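Local coordinates for protein YcaO (Methanopyrus kandleri, PDB 6CIB) that binds ADP and magnesium and probably uses ATP, as a YcaO-family enzyme, to install thioamides in peptide backbones, at residues I49-R52 with G57-Y60; E192-L197 with G202-R207. All coordinates share one frame; numbering follows the deposited sequence.

In the fold
Both contacts join elements that are neighbours along the chain, but by different means. Interaction 1 pairs two strands of a hairpin through their backbones and is partly buried: Y60 and E58 lie exposed, while R50 and R52 are buried and find acidic partners elsewhere. Interaction 2 is buried and sets a helix against the strand that follows it; here a side chain, R194, supplies the one hydrogen bond across, and V204, L206 and L197 give apolar contact. Arginine serves both, as a salt-bridge partner in 49-52 with 57-60 and as a donor to a strand carbonyl in 192-197 with 202-207. Their centres lie about 29 Å apart, and they share no element.

Interaction 1: residues I49-R52 with G57-Y60; sequences IRRR and GEFY
R52 and F59 form an antiparallel hydrogen-bonded pair, R52 N to F59 O and F59 N to R52 O, each 2.8 Å and nearly straight, while R51 and Y60 make the adjoining non-hydrogen-bonded pair. On the R51 and Y60 side, R51 crosses the chain of E58 at a slant, and its NH1 reaches E58 OE1 at 2.6 Å. The oxygen lies at the edge of the guanidinium, but NH1 meets it from above the carboxylate plane, the two planes being 71° apart. Bending at chi3 (65°) turns the R51 head toward E58, and its CD lies 3.8 Å from Y60 OH. A long arginine suits this place, its methylenes lying against the tyrosine while its charge meets the glutamate. I49 places CG2 3.9 Å from Y60 CD1. On the other face R52 NH1 comes within 4.1 Å of F59 CD2; the planes are close to parallel, but the groups are offset obliquely and do not stack, and E86 is the stronger partner. R53 shares E58 OE1, and E36 on strand 34-42 takes R51 NE. The hairpin thus stands in a three-stranded antiparallel sheet, with strand 45-54 in the middle; R50, bound to E29, and R52 reach helix 68-85, which carries ADP-binding residues.

Interaction 2: residues E192-L197 with G202-R207; sequences ELRRSL and GRVELR
R194 leaves its helix with CG anti to the backbone N (chi1 -169°) and then folds at chi3 (62°), which brings its guanidinium over to the carbonyl of V204. NH2 donates to V204 O at 2.9 Å, in the carbonyl plane, with the oxygen tilted from the guanidinium plane; the N-H...O angle of 143° makes it a bent bond. The same side chain also serves as an apolar strut, because its CG lies 3.7 Å from V204 CG1 and its CD 3.8 Å from L206 CD1. The two methyls of V204 divide the work: CG1 meets the arginine, while CG2 packs 4.3 Å from L197 CB, so a branched residue suits this place. E191 holds R194 NH1, and E198 takes both R194 NH2 and V204 N, which fixes the guanidinium beside the strand. A leucine in place of R194 would probably leave V204 O without this donor and take from E191 and E198 the arginine that links them, though R195 would still face E191. On the face of the strand turned away from the helix, E205 OE1 accepts from NH1 and NH2 of R207, its anti lone pair directed at NH2, and OE2 pairs by charge alone with R203 NH1. Helix 188-198 thus runs obliquely back along strand 203-209, which lies between strands 217-224 and 183-185, and helix 241-260 brings L249 against L197 and V204, and V245 against L206.

Interaction 1: residues I49-R52 with G57-Y60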
loop_
_atom_site.group_PDB
_atom_site.type_symbol
_atom_site.label_atom_id
_atom_site.label_comp_id
_atom_site.label_asym_id
_atom_site.label_seq_id
_atom_site.Cartn_x
_atom_site.Cartn_y
_atom_site.Cartn_z
ATOM N N ILE A 49 -14.620 5.801 -7.422
ATOM C CA ILE A 49 -14.061 5.030 -8.548
ATOM C C ILE A 49 -13.751 5.981 -9.689
ATOM O O ILE A 49 -14.548 6.876 -9.993
ATOM C CB ILE A 49 -14.978 3.859 -8.997
ATOM C CG1 ILE A 49 -15.112 2.815 -7.884
ATOM C CG2 ILE A 49 -14.437 3.147 -10.241
ATOM C CD1 ILE A 49 -16.408 2.934 -7.121
ATOM N N ARG A 50 -12.583 5.781 -10.300
ATOM C CA ARG A 50 -12.152 6.567 -11.446
ATOM C C ARG A 50 -11.875 5.673 -12.652
ATOM O O ARG A 50 -11.226 4.628 -12.525
ATOM C CB ARG A 50 -10.911 7.395 -11.086
ATOM C CG ARG A 50 -11.105 8.361 -9.907
ATOM C CD ARG A 50 -11.997 9.547 -10.284
ATOM N NE ARG A 50 -12.277 10.441 -9.154
ATOM C CZ ARG A 50 -13.275 10.287 -8.281
ATOM N NH1 ARG A 50 -14.120 9.265 -8.394
ATOM N NH2 ARG A 50 -13.428 11.160 -7.280
ATOM N N ARG A 51 -12.398 6.080 -13.807
ATOM C CA ARG A 51 -12.004 5.510 -15.087
ATOM C C ARG A 51 -10.973 6.461 -15.700
ATOM O O ARG A 51 -11.245 7.654 -15.886
ATOM C CB ARG A 51 -13.223 5.321 -15.999
ATOM C CG ARG A 51 -12.934 4.576 -17.301
ATOM C CD ARG A 51 -14.212 4.116 -18.001
ATOM N NE ARG A 51 -15.052 5.223 -18.461
ATOM C CZ ARG A 51 -14.961 5.814 -19.654
ATOM N NH1 ARG A 51 -14.064 5.417 -20.547
ATOM N NH2 ARG A 51 -15.777 6.816 -19.964
ATOM N N ARG A 52 -9.791 5.917 -15.976
ATOM C CA ARG A 52 -8.631 6.679 -16.451
ATOM C C ARG A 52 -8.132 6.151 -17.809
ATOM O O ARG A 52 -8.042 4.940 -18.002
ATOM C CB ARG A 52 -7.501 6.584 -15.415
ATOM C CG ARG A 52 -6.379 7.585 -15.612
ATOM C CD ARG A 52 -5.162 7.302 -14.745
ATOM N NE ARG A 52 -3.965 7.757 -15.453
ATOM C CZ ARG A 52 -2.980 6.974 -15.873
ATOM N NH1 ARG A 52 -2.989 5.672 -15.632
ATOM N NH2 ARG A 52 -1.965 7.507 -16.527
ATOM N N GLY A 57 -3.858 2.208 -22.123
ATOM C CA GLY A 57 -5.222 1.686 -22.171
ATOM C C GLY A 57 -6.154 2.372 -21.191
ATOM O O GLY A 57 -5.900 3.492 -20.751
ATOM N N GLU A 58 -7.244 1.686 -20.867
ATOM C CA GLU A 58 -8.249 2.195 -19.946
ATOM C C GLU A 58 -8.162 1.427 -18.639
ATOM O O GLU A 58 -8.101 0.199 -18.647
ATOM C CB GLU A 58 -9.644 2.062 -20.551
ATOM C CG GLU A 58 -10.714 2.831 -19.803
ATOM C CD GLU A 58 -12.095 2.573 -20.361
ATOM O OE1 GLU A 58 -12.573 3.424 -21.141
ATOM O OE2 GLU A 58 -12.687 1.520 -20.032
ATOM N N PHE A 59 -8.153 2.164 -17.527
ATOM C CA PHE A 59 -8.010 1.580 -16.196
ATOM C C PHE A 59 -9.059 2.102 -15.221
ATOM O O PHE A 59 -9.518 3.245 -15.338
ATOM C CB PHE A 59 -6.607 1.852 -15.631
ATOM C CG PHE A 59 -5.482 1.428 -16.541
ATOM C CD1 PHE A 59 -5.093 0.086 -16.622
ATOM C CD2 PHE A 59 -4.805 2.376 -17.323
ATOM C CE1 PHE A 59 -4.054 -0.301 -17.465
ATOM C CE2 PHE A 59 -3.765 1.991 -18.165
ATOM C CZ PHE A 59 -3.389 0.652 -18.236
ATOM N N TYR A 60 -9.436 1.243 -14.277
ATOM C CA TYR A 60 -10.218 1.640 -13.109
ATOM C C TYR A 60 -9.313 1.798 -11.895
ATOM O O TYR A 60 -8.497 0.924 -11.606
ATOM C CB TYR A 60 -11.339 0.636 -12.814
ATOM C CG TYR A 60 -12.473 0.686 -13.810
ATOM C CD1 TYR A 60 -13.495 1.637 -13.690
ATOM C CD2 TYR A 60 -12.525 -0.212 -14.886
ATOM C CE1 TYR A 60 -14.532 1.695 -14.613
ATOM C CE2 TYR A 60 -13.567 -0.172 -15.810
ATOM C CZ TYR A 60 -14.564 0.780 -15.671
ATOM O OH TYR A 60 -15.594 0.821 -16.583
#

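Interaction 2: residues E192-L197 with G202-R207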
loop_
_atom_site.group_PDB
_atom_site.type_symbol
_atom_site.label_atom_id
_atom_site.label_comp_id
_atom_site.label_asym_id
_atom_site.label_seq_id
_atom_site.Cartn_x
_atom_site.Cartn_y
_atom_site.Cartn_z
ATOM N N GLU A 192 -17.200 -0.161 16.226
ATOM C CA GLU A 192 -18.470 0.202 15.597
ATOM C C GLU A 192 -18.382 0.183 14.065
ATOM O O GLU A 192 -19.307 -0.297 13.394
ATOM C CB GLU A 192 -19.016 1.539 16.128
ATOM C CG GLU A 192 -20.497 1.787 15.816
ATOM C CD GLU A 192 -21.372 0.528 15.893
ATOM O OE1 GLU A 192 -21.508 -0.058 16.996
ATOM O OE2 GLU A 192 -21.929 0.122 14.840
ATOM N N LEU A 193 -17.261 0.677 13.531
ATOM C CA LEU A 193 -16.999 0.595 12.091
ATOM C C LEU A 193 -16.946 -0.861 11.595
ATOM O O LEU A 193 -17.603 -1.195 10.606
ATOM C CB LEU A 193 -15.726 1.366 11.709
ATOM C CG LEU A 193 -15.197 1.275 10.265
ATOM C CD1 LEU A 193 -16.256 1.617 9.221
ATOM C CD2 LEU A 193 -13.970 2.154 10.092
ATOM N N ARG A 194 -16.174 -1.708 12.281
ATOM C CA ARG A 194 -16.113 -3.137 11.968
ATOM C C ARG A 194 -17.512 -3.782 11.957
ATOM O O ARG A 194 -17.857 -4.477 10.996
ATOM C CB ARG A 194 -15.177 -3.877 12.929
ATOM C CG ARG A 194 -14.860 -5.309 12.507
ATOM C CD ARG A 194 -14.383 -6.159 13.677
ATOM N NE ARG A 194 -15.390 -6.307 14.738
ATOM C CZ ARG A 194 -16.454 -7.115 14.692
ATOM N NH1 ARG A 194 -17.293 -7.146 15.722
ATOM N NH2 ARG A 194 -16.705 -7.873 13.626
ATOM N N ARG A 195 -18.304 -3.534 13.006
ATOM C CA ARG A 195 -19.700 -4.013 13.088
ATOM C C ARG A 195 -20.554 -3.472 11.950
ATOM O O ARG A 195 -21.379 -4.200 11.387
ATOM C CB ARG A 195 -20.342 -3.614 14.421
ATOM C CG ARG A 195 -19.886 -4.433 15.613
ATOM C CD ARG A 195 -20.469 -3.870 16.898
ATOM N NE ARG A 195 -19.868 -4.492 18.081
ATOM C CZ ARG A 195 -20.228 -4.253 19.341
ATOM N NH1 ARG A 195 -21.207 -3.396 19.628
ATOM N NH2 ARG A 195 -19.600 -4.881 20.327
ATOM N N SER A 196 -20.349 -2.198 11.621
ATOM C CA SER A 196 -21.116 -1.537 10.576
ATOM C C SER A 196 -20.804 -2.132 9.192
ATOM O O SER A 196 -21.717 -2.371 8.388
ATOM C CB SER A 196 -20.878 -0.030 10.610
ATOM O OG SER A 196 -21.870 0.638 9.867
ATOM N N LEU A 197 -19.522 -2.389 8.934
ATOM C CA LEU A 197 -19.110 -3.092 7.710
ATOM C C LEU A 197 -19.554 -4.542 7.685
ATOM O O LEU A 197 -19.880 -5.064 6.621
ATOM C CB LEU A 197 -17.599 -2.987 7.469
ATOM C CG LEU A 197 -17.086 -1.652 6.912
ATOM C CD1 LEU A 197 -15.564 -1.649 6.890
ATOM C CD2 LEU A 197 -17.639 -1.352 5.523
ATOM N N GLY A 202 -21.199 -11.161 5.879
ATOM C CA GLY A 202 -21.521 -12.077 6.971
ATOM C C GLY A 202 -20.690 -11.777 8.202
ATOM O O GLY A 202 -21.234 -11.587 9.297
ATOM N N ARG A 203 -19.369 -11.740 8.013
ATOM C CA ARG A 203 -18.413 -11.491 9.085
ATOM C C ARG A 203 -17.260 -10.600 8.625
ATOM O O ARG A 203 -16.829 -10.671 7.471
ATOM C CB ARG A 203 -17.857 -12.810 9.647
ATOM C CG ARG A 203 -18.860 -13.647 10.430
ATOM C CD ARG A 203 -18.298 -14.083 11.771
ATOM N NE ARG A 203 -17.410 -15.238 11.655
ATOM C CZ ARG A 203 -16.617 -15.689 12.627
ATOM N NH1 ARG A 203 -16.577 -15.080 13.811
ATOM N NH2 ARG A 203 -15.850 -16.752 12.410
ATOM N N VAL A 204 -16.775 -9.755 9.534
ATOM C CA VAL A 204 -15.539 -9.004 9.319
ATOM C C VAL A 204 -14.604 -9.325 10.477
ATOM O O VAL A 204 -14.903 -9.019 11.629
ATOM C CB VAL A 204 -15.762 -7.475 9.172
ATOM C CG1 VAL A 204 -14.424 -6.742 9.097
ATOM C CG2 VAL A 204 -16.589 -7.158 7.932
ATOM N N GLU A 205 -13.471 -9.936 10.147
ATOM C CA GLU A 205 -12.516 -10.436 11.137
ATOM C C GLU A 205 -11.220 -9.631 11.088
ATOM O O GLU A 205 -10.698 -9.372 10.002
ATOM C CB GLU A 205 -12.207 -11.906 10.859
ATOM C CG GLU A 205 -13.377 -12.867 11.013
ATOM C CD GLU A 205 -13.594 -13.286 12.452
ATOM O OE1 GLU A 205 -12.628 -13.761 13.094
ATOM O OE2 GLU A 205 -14.733 -13.140 12.942
ATOM N N LEU A 206 -10.709 -9.244 12.258
ATOM C CA LEU A 206 -9.449 -8.500 12.355
ATOM C C LEU A 206 -8.307 -9.374 12.863
ATOM O O LEU A 206 -8.508 -10.214 13.738
ATOM C CB LEU A 206 -9.601 -7.244 13.230
ATOM C CG LEU A 206 -10.520 -6.123 12.728
ATOM C CD1 LEU A 206 -10.717 -5.075 13.811
ATOM C CD2 LEU A 206 -9.998 -5.482 11.448
ATOM N N ARG A 207 -7.121 -9.166 12.291
ATOM C CA ARG A 207 -5.906 -9.894 12.662
ATOM C C ARG A 207 -4.732 -8.942 12.842
ATOM O O ARG A 207 -4.581 -7.992 12.067
ATOM C CB ARG A 207 -5.532 -10.916 11.585
ATOM C CG ARG A 207 -6.586 -11.955 11.229
ATOM C CD ARG A 207 -6.945 -12.869 12.392
ATOM N NE ARG A 207 -8.030 -13.776 12.005
ATOM C CZ ARG A 207 -9.285 -13.693 12.436
ATOM N NH1 ARG A 207 -9.645 -12.756 13.310
ATOM N NH2 ARG A 207 -10.180 -14.573 12.005
#